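Local coordinates for protein serine repeat antigen 5 (Plasmodium falciparum, PDB 6X42) that is a papain-family cysteine-protease-like pseudo-zymogen whose own proteolytic role is uncertain, at residues 159-165 / 272-278; 179-184 / 223-227. All blocks are in the same frame, centred on the assembly; numbering follows the deposited sequence.

Interaction 1. Residues 159-165 / 272-278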
loop_
_atom_site.group_PDB
_atom_site.type_symbol
_atom_site.label_atom_id
_atom_site.label_comp_id
_atom_site.label_asym_id
_atom_site.label_seq_id
_atom_site.Cartn_x
_atom_site.Cartn_y
_atom_site.Cartn_z
ATOM N N GLY A 159 -8.395 14.089 1.900
ATOM C CA GLY A 159 -8.100 13.256 0.758
ATOM C C GLY A 159 -7.628 11.868 1.138
ATOM O O GLY A 159 -7.651 10.956 0.301
ATOM N N TYR A 160 -7.190 11.707 2.378
ATOM C CA TYR A 160 -6.771 10.427 2.926
ATOM C C TYR A 160 -7.363 10.322 4.316
ATOM O O TYR A 160 -7.703 11.331 4.946
ATOM C CB TYR A 160 -5.228 10.320 3.005
ATOM C CG TYR A 160 -4.584 11.233 4.037
ATOM C CD1 TYR A 160 -4.345 10.784 5.324
ATOM C CD2 TYR A 160 -4.213 12.540 3.717
ATOM C CE1 TYR A 160 -3.772 11.614 6.278
ATOM C CE2 TYR A 160 -3.639 13.379 4.677
ATOM C CZ TYR A 160 -3.405 12.897 5.948
ATOM O OH TYR A 160 -2.835 13.697 6.917
ATOM N N THR A 161 -7.433 9.084 4.806
ATOM C CA THR A 161 -7.784 8.800 6.187
ATOM C C THR A 161 -6.744 7.832 6.728
ATOM O O THR A 161 -6.407 6.859 6.052
ATOM C CB THR A 161 -9.180 8.182 6.261
ATOM O OG1 THR A 161 -10.123 9.064 5.624
ATOM C CG2 THR A 161 -9.583 7.969 7.703
ATOM N N ALA A 162 -6.215 8.120 7.911
ATOM C CA ALA A 162 -5.176 7.311 8.530
ATOM C C ALA A 162 -5.628 6.818 9.895
ATOM O O ALA A 162 -6.291 7.547 10.632
ATOM C CB ALA A 162 -3.868 8.094 8.694
ATOM N N TYR A 163 -5.270 5.580 10.232
ATOM C CA TYR A 163 -5.567 4.961 11.518
ATOM C C TYR A 163 -4.277 4.378 12.084
ATOM O O TYR A 163 -3.501 3.759 11.350
ATOM C CB TYR A 163 -6.582 3.827 11.347
ATOM C CG TYR A 163 -7.883 4.215 10.691
ATOM C CD1 TYR A 163 -8.045 4.116 9.324
ATOM C CD2 TYR A 163 -8.953 4.668 11.442
ATOM C CE1 TYR A 163 -9.220 4.461 8.702
ATOM C CE2 TYR A 163 -10.151 5.025 10.829
ATOM C CZ TYR A 163 -10.269 4.911 9.447
ATOM O OH TYR A 163 -11.454 5.241 8.807
ATOM N N GLU A 164 -4.059 4.548 13.385
ATOM C CA GLU A 164 -2.849 4.072 14.056
ATOM C C GLU A 164 -3.191 2.951 15.024
ATOM O O GLU A 164 -4.114 3.093 15.829
ATOM C CB GLU A 164 -2.159 5.188 14.830
ATOM C CG GLU A 164 -1.647 6.290 13.936
ATOM C CD GLU A 164 -2.710 7.279 13.544
ATOM O OE1 GLU A 164 -3.454 7.705 14.453
ATOM O OE2 GLU A 164 -2.783 7.656 12.344
ATOM N N SER A 165 -2.434 1.856 14.973
ATOM C CA SER A 165 -2.720 0.756 15.886
ATOM C C SER A 165 -2.565 1.169 17.352
ATOM O O SER A 165 -3.277 0.656 18.221
ATOM C CB SER A 165 -1.829 -0.433 15.543
ATOM O OG SER A 165 -0.461 -0.114 15.694
ATOM N N HIS A 272 2.001 -0.471 12.184
ATOM C CA HIS A 272 1.974 0.801 12.893
ATOM C C HIS A 272 0.707 1.585 12.589
ATOM O O HIS A 272 0.077 2.164 13.490
ATOM C CB HIS A 272 3.220 1.606 12.505
ATOM C CG HIS A 272 3.264 2.954 13.135
ATOM N ND1 HIS A 272 2.631 4.050 12.584
ATOM C CD2 HIS A 272 3.815 3.370 14.298
ATOM C CE1 HIS A 272 2.791 5.084 13.393
ATOM N NE2 HIS A 272 3.516 4.701 14.432
ATOM N N SER A 273 0.341 1.647 11.321
ATOM C CA SER A 273 -0.729 2.504 10.862
ATOM C C SER A 273 -1.128 2.062 9.469
ATOM O O SER A 273 -0.373 1.381 8.766
ATOM C CB SER A 273 -0.300 3.972 10.891
ATOM O OG SER A 273 0.943 4.179 10.260
ATOM N N VAL A 274 -2.328 2.480 9.077
ATOM C CA VAL A 274 -2.814 2.287 7.723
ATOM C C VAL A 274 -3.345 3.603 7.182
ATOM O O VAL A 274 -3.828 4.454 7.937
ATOM C CB VAL A 274 -3.881 1.176 7.637
ATOM C CG1 VAL A 274 -3.319 -0.196 8.026
ATOM C CG2 VAL A 274 -5.090 1.471 8.474
ATOM N N VAL A 275 -3.310 3.729 5.858
ATOM C CA VAL A 275 -3.814 4.888 5.136
ATOM C C VAL A 275 -4.681 4.410 3.981
ATOM O O VAL A 275 -4.326 3.463 3.267
ATOM C CB VAL A 275 -2.673 5.794 4.622
ATOM C CG1 VAL A 275 -3.212 6.997 3.872
ATOM C CG2 VAL A 275 -1.793 6.241 5.756
ATOM N N ILE A 276 -5.812 5.083 3.793
ATOM C CA ILE A 276 -6.678 4.889 2.636
ATOM C C ILE A 276 -6.844 6.220 1.912
ATOM O O ILE A 276 -6.809 7.292 2.526
ATOM C CB ILE A 276 -8.051 4.277 2.968
ATOM C CG1 ILE A 276 -8.869 5.188 3.849
ATOM C CG2 ILE A 276 -7.872 2.936 3.654
ATOM C CD1 ILE A 276 -10.312 4.743 3.987
ATOM N N PHE A 277 -6.953 6.140 0.586
ATOM C CA PHE A 277 -7.199 7.305 -0.247
ATOM C C PHE A 277 -8.685 7.413 -0.550
ATOM O O PHE A 277 -9.337 6.408 -0.870
ATOM C CB PHE A 277 -6.413 7.207 -1.539
ATOM C CG PHE A 277 -4.910 7.372 -1.387
ATOM C CD1 PHE A 277 -4.332 7.970 -0.273
ATOM C CD2 PHE A 277 -4.066 6.950 -2.410
ATOM C CE1 PHE A 277 -2.953 8.122 -0.193
ATOM C CE2 PHE A 277 -2.683 7.115 -2.325
ATOM C CZ PHE A 277 -2.139 7.707 -1.229
ATOM N N ASN A 278 -9.205 8.631 -0.473
ATOM C CA ASN A 278 -10.615 8.910 -0.736
ATOM C C ASN A 278 -10.709 9.575 -2.104
ATOM O O ASN A 278 -10.413 10.762 -2.248
ATOM C CB ASN A 278 -11.148 9.794 0.375
ATOM C CG ASN A 278 -10.962 9.174 1.746
ATOM O OD1 ASN A 278 -11.251 7.998 1.946
ATOM N ND2 ASN A 278 -10.456 9.952 2.686
HETATM O O HOH W 1 -10.961 12.963 2.105
#
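Asn278 and Thr161 meet through their side chains at one end of an antiparallel strand pair. ND2 of Asn278 donates to OG1 of Thr161 over 3.1 Å with an angle of 172° at the hydrogen, and OG1 lies in the plane of the amide. In Thr161 a chi1 of -56° sets OG1 beside the backbone N, the position from which it meets ND2, while CG2 turns the other way. A water accepts from both Asn278 ND2 and Gly159 N, bridging the amide to the backbone of Gly159 across the pair. Beyond this junction, toward Ser165, the main chains pair regularly: Thr161 with Ile276 and Tyr163 with Val274 are hydrogen-bonded pairs, each with two N-H to O bonds, and Ile276 N reaches Thr161 O at 2.9 Å. At the far end Ser165 N bonds His272 O. The result is an antiparallel ladder whose segment axes run 4.7 Å apart at 166°, setting strand 160-164 against strand 273-280 in the mixed sheet of the papain-like fold. On one face CB of Tyr160 sits 4.1 Å from CD1 of Phe277, at the edge of the phenyl ring and near its plane, and CB of Ala162 meets CG2 of Val275 at 4.0 Å. Tyr163 and Val274 occupy the other face, where CB of the tyrosine touches CG2 of the valine at 4.0 Å; Ile276 CG1 lies 3.9 Å from Thr161 CB beside them. Farther out, Tyr160 and Phe277 reach Leu103 of helix 99-109, whereas Tyr163, Val274 and Ile276 are covered by helix 172-186. His61 accepts from Phe277 N through NE2 and its ring also meets the phenyl group, and Ser165 OG is held by Ile271 O.

Interaction 2. Residues 179-184 / 223-227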
loop_
_atom_site.group_PDB
_atom_site.type_symbol
_atom_site.label_atom_id
_atom_site.label_comp_id
_atom_site.label_asym_id
_atom_site.label_seq_id
_atom_site.Cartn_x
_atom_site.Cartn_y
_atom_site.Cartn_z
ATOM N N ILE A 179 -9.706 -2.377 8.453
ATOM C CA ILE A 179 -8.793 -2.785 7.395
ATOM C C ILE A 179 -9.455 -3.809 6.477
ATOM O O ILE A 179 -9.374 -3.703 5.246
ATOM C CB ILE A 179 -7.474 -3.302 7.995
ATOM C CG1 ILE A 179 -6.744 -2.159 8.718
ATOM C CG2 ILE A 179 -6.622 -3.955 6.917
ATOM C CD1 ILE A 179 -5.667 -2.619 9.639
ATOM N N LYS A 180 -10.134 -4.814 7.054
ATOM C CA LYS A 180 -10.773 -5.819 6.214
ATOM C C LYS A 180 -11.775 -5.177 5.257
ATOM O O LYS A 180 -11.819 -5.508 4.065
ATOM C CB LYS A 180 -11.474 -6.880 7.064
ATOM C CG LYS A 180 -10.556 -7.840 7.799
ATOM C CD LYS A 180 -11.372 -8.905 8.512
ATOM C CE LYS A 180 -10.520 -10.046 9.038
ATOM N NZ LYS A 180 -11.385 -11.144 9.599
ATOM N N THR A 181 -12.602 -4.256 5.769
ATOM C CA THR A 181 -13.583 -3.581 4.924
ATOM C C THR A 181 -12.927 -2.841 3.760
ATOM O O THR A 181 -13.405 -2.908 2.619
ATOM C CB THR A 181 -14.405 -2.612 5.768
ATOM O OG1 THR A 181 -15.105 -3.356 6.776
ATOM C CG2 THR A 181 -15.431 -1.885 4.905
ATOM N N GLU A 182 -11.821 -2.141 4.028
ATOM C CA GLU A 182 -11.139 -1.388 2.977
ATOM C C GLU A 182 -10.450 -2.309 1.978
ATOM O O GLU A 182 -10.441 -2.030 0.775
ATOM C CB GLU A 182 -10.165 -0.394 3.592
ATOM C CG GLU A 182 -10.829 0.632 4.495
ATOM C CD GLU A 182 -11.794 1.537 3.772
ATOM O OE1 GLU A 182 -11.667 1.702 2.541
ATOM O OE2 GLU A 182 -12.679 2.093 4.447
ATOM N N VAL A 183 -9.861 -3.410 2.450
ATOM C CA VAL A 183 -9.280 -4.384 1.528
ATOM C C VAL A 183 -10.359 -4.947 0.610
ATOM O O VAL A 183 -10.165 -5.061 -0.605
ATOM C CB VAL A 183 -8.532 -5.481 2.308
ATOM C CG1 VAL A 183 -8.107 -6.627 1.385
ATOM C CG2 VAL A 183 -7.317 -4.902 3.022
ATOM N N MET A 184 -11.524 -5.271 1.170
ATOM C CA MET A 184 -12.621 -5.776 0.349
ATOM C C MET A 184 -13.073 -4.746 -0.677
ATOM O O MET A 184 -13.289 -5.075 -1.846
ATOM C CB MET A 184 -13.797 -6.158 1.245
ATOM C CG MET A 184 -13.513 -7.401 2.057
ATOM S SD MET A 184 -14.871 -7.933 3.096
ATOM C CE MET A 184 -16.194 -8.042 1.888
ATOM N N ILE A 223 -1.449 -3.950 2.797
ATOM C CA ILE A 223 -2.230 -5.114 3.203
ATOM C C ILE A 223 -3.203 -5.412 2.080
ATOM O O ILE A 223 -3.932 -4.519 1.625
ATOM C CB ILE A 223 -2.937 -4.893 4.546
ATOM C CG1 ILE A 223 -1.917 -4.714 5.667
ATOM C CG2 ILE A 223 -3.869 -6.067 4.839
ATOM C CD1 ILE A 223 -2.531 -4.240 6.980
ATOM N N VAL A 224 -3.174 -6.652 1.594
ATOM C CA VAL A 224 -3.915 -7.053 0.402
ATOM C C VAL A 224 -4.868 -8.205 0.636
ATOM O O VAL A 224 -5.598 -8.578 -0.290
ATOM C CB VAL A 224 -2.965 -7.355 -0.778
ATOM C CG1 VAL A 224 -2.061 -6.164 -1.034
ATOM C CG2 VAL A 224 -2.147 -8.628 -0.554
ATOM N N GLY A 225 -4.860 -8.798 1.816
ATOM C CA GLY A 225 -5.713 -9.933 2.106
ATOM C C GLY A 225 -5.479 -10.365 3.537
ATOM O O GLY A 225 -4.778 -9.693 4.308
ATOM N N TYR A 226 -6.086 -11.496 3.887
ATOM C CA TYR A 226 -6.114 -11.948 5.273
ATOM C C TYR A 226 -6.763 -13.328 5.324
ATOM O O TYR A 226 -7.448 -13.762 4.389
ATOM C CB TYR A 226 -6.887 -10.986 6.187
ATOM C CG TYR A 226 -8.219 -10.556 5.621
ATOM C CD1 TYR A 226 -8.338 -9.352 4.936
ATOM C CD2 TYR A 226 -9.358 -11.348 5.770
ATOM C CE1 TYR A 226 -9.544 -8.949 4.410
ATOM C CE2 TYR A 226 -10.563 -10.941 5.266
ATOM C CZ TYR A 226 -10.642 -9.741 4.574
ATOM O OH TYR A 226 -11.819 -9.304 4.023
ATOM N N GLY A 227 -6.560 -14.005 6.447
ATOM C CA GLY A 227 -7.182 -15.301 6.639
ATOM C C GLY A 227 -6.941 -15.790 8.045
ATOM O O GLY A 227 -6.281 -15.139 8.855
#
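Tyr226 OH, at the end of a ring that lies against Lys180, is hydrogen-bonded to the backbone O of Asn25, and this bond helps to hold the phenol end. The aliphatic chain of Lys180 runs over one face of that ring. Its CG stands 3.7 Å from the ring centroid and only 12° off the normal, a CH-pi contact, and CE continues across to lie 3.7 Å from Tyr226 CD2. The extended lysine chain then delivers NZ to Lys26 O, so the ammonium is satisfied beyond the ring. Met184 approaches the phenol end at the ring edge, but it has two deposited conformers and its exact closeness is doubtful. The axes of segments 179-184 and 223-227 pass 8.3 Å apart at a signed crossing angle of -118°; they lie on helix 172-186 and strand 219-230 of the papain-like domain. Where they cross, CG1 of Val183 (chi1 171°, CG1 anti to the backbone N) reaches Val224 O at 3.6 Å, and its other branch, CG2, meets CG2 of Ile223 at 4.1 Å. That same Ile223 methyl also touches Ile179 CG2 at 4.0 Å, the two isoleucine side chains crossing at about a right angle. Val224 turns from the helix toward Ile241 of strand 236-243; Val224 and Gly225 both face Ile241, forming a classic beta bulge just before Tyr226.

In the fold
Interactions 1 and 2 lie on the same sheet, their centres 13 Å apart, and helix 172-186 joins them. Strand 160-164 is followed in the chain by that helix, and interaction 2 is nested within the loop closed by interaction 1 because 179-184 and 223-227 both fall between 165 and 272. Their direct meeting is apolar at Val274, whose CG1 is 3.7 Å from Ile179 CD1 and 4.3 Å from Ile223 CD1, while Ile276 CD1 packs at 3.5 Å against Glu182 CD, the carboxylate end. At nearest approach the side chain of His272 is about 4 Å from a calcium ion, Glu166 and Asp215 being ligands at one of the calcium sites, and that of Lys180 about 8 Å from the triiodobenzene ligand.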